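Local coordinates for DNA translocase coupling protein (Clostridium perfringens, PDB 6O1W) that probably binds DNA and ATP as the coupling protein of plasmid conjugation, a membrane-associated translocase whose FtsK/SpoIIIE-family ATPase domain lies in this fragment, at residues A[157-162]-A[227-232]. Residues are numbered along the deposited sequence; the frame is centred on the assembly and turned at random.
With BGC (beta-D-glucopyranose), chain E.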
ATOM      1  N   GLY A 157      15.568  12.318  10.757  1.00 30.10           N
ATOM      2  CA  GLY A 157      16.459  11.913  11.848  1.00 30.03           C
ATOM      3  C   GLY A 157      16.181  10.570  12.498  1.00 33.67           C
ATOM      4  O   GLY A 157      16.760  10.277  13.547  1.00 33.83           O
ATOM      5  N   ALA A 158      15.314   9.729  11.904  1.00 27.75           N
ATOM      6  CA  ALA A 158      15.024   8.413  12.514  1.00 27.85           C
ATOM      7  C   ALA A 158      16.219   7.454  12.407  1.00 31.97           C
ATOM      8  O   ALA A 158      17.085   7.635  11.534  1.00 29.36           O
ATOM      9  CB  ALA A 158      13.816   7.769  11.840  1.00 28.53           C
ATOM     10  N   ILE A 159      16.249   6.454  13.316  1.00 29.58           N
ATOM     11  CA  ILE A 159      17.184   5.323  13.376  1.00 30.31           C
ATOM     12  C   ILE A 159      16.505   4.239  12.518  1.00 32.52           C
ATOM     13  O   ILE A 159      15.305   4.017  12.670  1.00 31.58           O
ATOM     14  CB  ILE A 159      17.389   4.795  14.850  1.00 33.75           C
ATOM     15  CG1 ILE A 159      18.132   5.831  15.706  1.00 36.45           C
ATOM     16  CG2 ILE A 159      18.150   3.449  14.878  1.00 32.65           C
ATOM     17  CD1 ILE A 159      17.977   5.618  17.242  1.00 47.68           C
ATOM     18  N   ALA A 160      17.282   3.493  11.728  1.00 28.25           N
ATOM     19  CA  ALA A 160      16.718   2.460  10.874  1.00 27.27           C
ATOM     20  C   ALA A 160      17.298   1.091  11.041  1.00 30.66           C
ATOM     21  O   ALA A 160      18.502   0.935  11.211  1.00 30.73           O
ATOM     22  CB  ALA A 160      16.837   2.892   9.417  1.00 28.09           C
ATOM     23  N   TYR A 161      16.431   0.082  10.904  1.00 27.69           N
ATOM     24  CA  TYR A 161      16.783  -1.332  10.935  1.00 27.77           C
ATOM     25  C   TYR A 161      16.118  -1.967   9.726  1.00 32.37           C
ATOM     26  O   TYR A 161      14.934  -1.732   9.468  1.00 29.80           O
ATOM     27  CB  TYR A 161      16.349  -2.016  12.230  1.00 27.78           C
ATOM     28  CG  TYR A 161      17.111  -1.516  13.429  1.00 28.28           C
ATOM     29  CD1 TYR A 161      18.411  -1.948  13.687  1.00 30.19           C
ATOM     30  CD2 TYR A 161      16.524  -0.645  14.332  1.00 28.76           C
ATOM     31  CE1 TYR A 161      19.101  -1.517  14.821  1.00 30.27           C
ATOM     32  CE2 TYR A 161      17.228  -0.153  15.423  1.00 30.11           C
ATOM     33  CZ  TYR A 161      18.517  -0.591  15.666  1.00 36.10           C
ATOM     34  OH  TYR A 161      19.190  -0.077  16.740  1.00 40.47           O
HETATM   35  N   MSE A 162      16.893  -2.717   8.944  1.00 29.83           N
HETATM   36  CA  MSE A 162      16.346  -3.294   7.721  1.00 30.88           C
HETATM   37  C   MSE A 162      16.547  -4.773   7.735  1.00 32.91           C
HETATM   38  O   MSE A 162      17.629  -5.245   8.083  1.00 30.40           O
HETATM   39  CB  MSE A 162      16.977  -2.632   6.500  1.00 34.45           C
HETATM   40  CG  MSE A 162      16.581  -1.172   6.351  1.00 45.57           C
HETATM   41 SE   MSE A 162      18.071  -0.077   5.708  1.00 60.10          SE
HETATM   42  CE  MSE A 162      19.168   0.038   7.284  1.00 55.40           C
ATOM     43  N   LYS A 227      14.818   8.726  19.901  1.00 33.22           N
ATOM     44  CA  LYS A 227      14.608   8.908  18.473  1.00 31.65           C
ATOM     45  C   LYS A 227      13.617   7.893  17.944  1.00 33.56           C
ATOM     46  O   LYS A 227      13.573   6.753  18.432  1.00 30.03           O
ATOM     47  CB  LYS A 227      15.940   8.732  17.738  1.00 34.49           C
ATOM     48  CG  LYS A 227      17.020   9.770  18.099  1.00 42.91           C
ATOM     49  CD  LYS A 227      18.182   9.690  17.109  1.00 54.03           C
ATOM     50  CE  LYS A 227      19.311  10.638  17.433  1.00 66.27           C
ATOM     51  NZ  LYS A 227      18.989  12.041  17.049  1.00 77.67           N
ATOM     52  N   ARG A 228      12.862   8.285  16.894  1.00 30.49           N
ATOM     53  CA  ARG A 228      11.985   7.358  16.174  1.00 29.75           C
ATOM     54  C   ARG A 228      12.845   6.210  15.610  1.00 28.02           C
ATOM     55  O   ARG A 228      13.926   6.463  15.080  1.00 24.89           O
ATOM     56  CB  ARG A 228      11.266   8.075  15.007  1.00 28.72           C
ATOM     57  CG  ARG A 228      10.323   7.139  14.229  1.00 40.12           C
ATOM     58  CD  ARG A 228       9.383   7.845  13.251  1.00 36.69           C
ATOM     59  NE  ARG A 228       8.682   8.945  13.907  1.00 32.09           N
ATOM     60  CZ  ARG A 228       7.626   8.821  14.695  1.00 34.97           C
ATOM     61  NH1 ARG A 228       7.076   7.631  14.900  1.00 29.62           N
ATOM     62  NH2 ARG A 228       7.121   9.881  15.302  1.00 34.01           N
ATOM     63  N   ILE A 229      12.381   4.973  15.759  1.00 23.57           N
ATOM     64  CA  ILE A 229      13.017   3.796  15.185  1.00 23.79           C
ATOM     65  C   ILE A 229      12.120   3.252  14.045  1.00 29.83           C
ATOM     66  O   ILE A 229      10.947   2.963  14.279  1.00 28.40           O
ATOM     67  CB  ILE A 229      13.297   2.690  16.246  1.00 27.53           C
ATOM     68  CG1 ILE A 229      14.338   3.170  17.296  1.00 28.12           C
ATOM     69  CG2 ILE A 229      13.777   1.408  15.550  1.00 29.57           C
ATOM     70  CD1 ILE A 229      14.386   2.327  18.612  1.00 29.10           C
ATOM     71  N   ILE A 230      12.673   3.104  12.821  1.00 27.02           N
ATOM     72  CA  ILE A 230      11.935   2.513  11.707  1.00 26.40           C
ATOM     73  C   ILE A 230      12.511   1.133  11.397  1.00 29.06           C
ATOM     74  O   ILE A 230      13.725   0.963  11.291  1.00 27.67           O
ATOM     75  CB  ILE A 230      11.785   3.436  10.462  1.00 30.00           C
ATOM     76  CG1 ILE A 230      10.911   2.728   9.356  1.00 31.11           C
ATOM     77  CG2 ILE A 230      13.143   3.969   9.949  1.00 29.85           C
ATOM     78  CD1 ILE A 230      10.886   3.334   7.976  1.00 47.17           C
ATOM     79  N   VAL A 231      11.638   0.141  11.327  1.00 26.32           N
ATOM     80  CA  VAL A 231      12.012  -1.248  11.069  1.00 25.77           C
ATOM     81  C   VAL A 231      11.378  -1.638   9.740  1.00 27.69           C
ATOM     82  O   VAL A 231      10.157  -1.668   9.627  1.00 26.39           O
ATOM     83  CB  VAL A 231      11.561  -2.188  12.214  1.00 28.53           C
ATOM     84  CG1 VAL A 231      12.107  -3.602  12.010  1.00 28.46           C
ATOM     85  CG2 VAL A 231      11.950  -1.635  13.583  1.00 27.60           C
ATOM     86  N   VAL A 232      12.199  -1.916   8.749  1.00 23.70           N
ATOM     87  CA  VAL A 232      11.704  -2.249   7.418  1.00 24.06           C
ATOM     88  C   VAL A 232      11.893  -3.727   7.218  1.00 28.15           C
ATOM     89  O   VAL A 232      13.014  -4.213   7.301  1.00 27.45           O
ATOM     90  CB  VAL A 232      12.383  -1.415   6.292  1.00 29.90           C
ATOM     91  CG1 VAL A 232      11.743  -1.708   4.920  1.00 30.76           C
ATOM     92  CG2 VAL A 232      12.328   0.073   6.598  1.00 29.67           C
TER
HETATM   93  C2  BGC E 503      21.836  -1.723  19.184  1.00 83.54           C
HETATM   94  C3  BGC E 503      22.253  -2.846  20.126  1.00 83.98           C
HETATM   95  C4  BGC E 503      21.445  -4.103  19.828  1.00 80.86           C
HETATM   96  C5  BGC E 503      21.579  -4.477  18.354  1.00 80.35           C
HETATM   97  C6  BGC E 503      20.693  -5.633  17.956  1.00 76.18           C
HETATM   98  C1  BGC E 503      21.996  -2.191  17.740  1.00 84.57           C
HETATM   99  O1  BGC E 503      21.619  -1.181  16.866  1.00 85.80           O
HETATM  100  O2  BGC E 503      22.623  -0.562  19.422  1.00 84.07           O
HETATM  101  O3  BGC E 503      22.078  -2.440  21.478  1.00 83.92           O
HETATM  102  O4  BGC E 503      21.888  -5.192  20.629  1.00 80.64           O
HETATM  103  O5  BGC E 503      21.202  -3.360  17.528  1.00 81.87           O
HETATM  104  O6  BGC E 503      20.810  -5.908  16.568  1.00 74.72           O
HETATM  105  O   HOH W   1      16.628  12.573  15.614  1.00 66.63           O
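With CG anti to the carbonyl carbon (chi1 -67°), the Y161 ring leaves strand 159-163 on the same face of the sheet as I159, I229 and V231. I229 takes a similar first torsion (chi1 -65°), which sets CG2 anti to its own backbone N and against the edge of that ring, 3.6 Å from Y161 CD2 and near the ring plane. Farther along the edge, Y161 OH lies 2.7 Å from O1 of a bound glucopyranose, which Q180 also holds; Y194 and L191 of helix 185-209 touch the tyrosine too. On the other face, I230 CG2, in the crowded position between N and carbonyl carbon, reaches A160 CB at 3.9 Å, and both residues pack on L150 of helix 142-155, whose first residues, K142 and S143, belong to the Walker A motif.

Between the two faces the strands run parallel. I159 N donates to R228 O (2.9 Å) and Y161 N to I230 O, while I159 O and Y161 O accept from I230 N (2.8 Å) and V232 N; each donor sits nearly along the C=O axis. Strand 159-163 begins just after a Schellman motif in which G157, at positive phi, closes helix 142-155. There a water joins G157 O to K227 NZ, and K227 CB meets I159 CD1 at 3.8 Å. R228 turns away to a salt bridge with E109.

Four backbone bonds, that from Y161 N more bent (156°), thus fix neighbouring parallel strands of the P-loop NTPase core; with polar side-chain ends directed elsewhere, the pairing rests on backbone and apolar contacts.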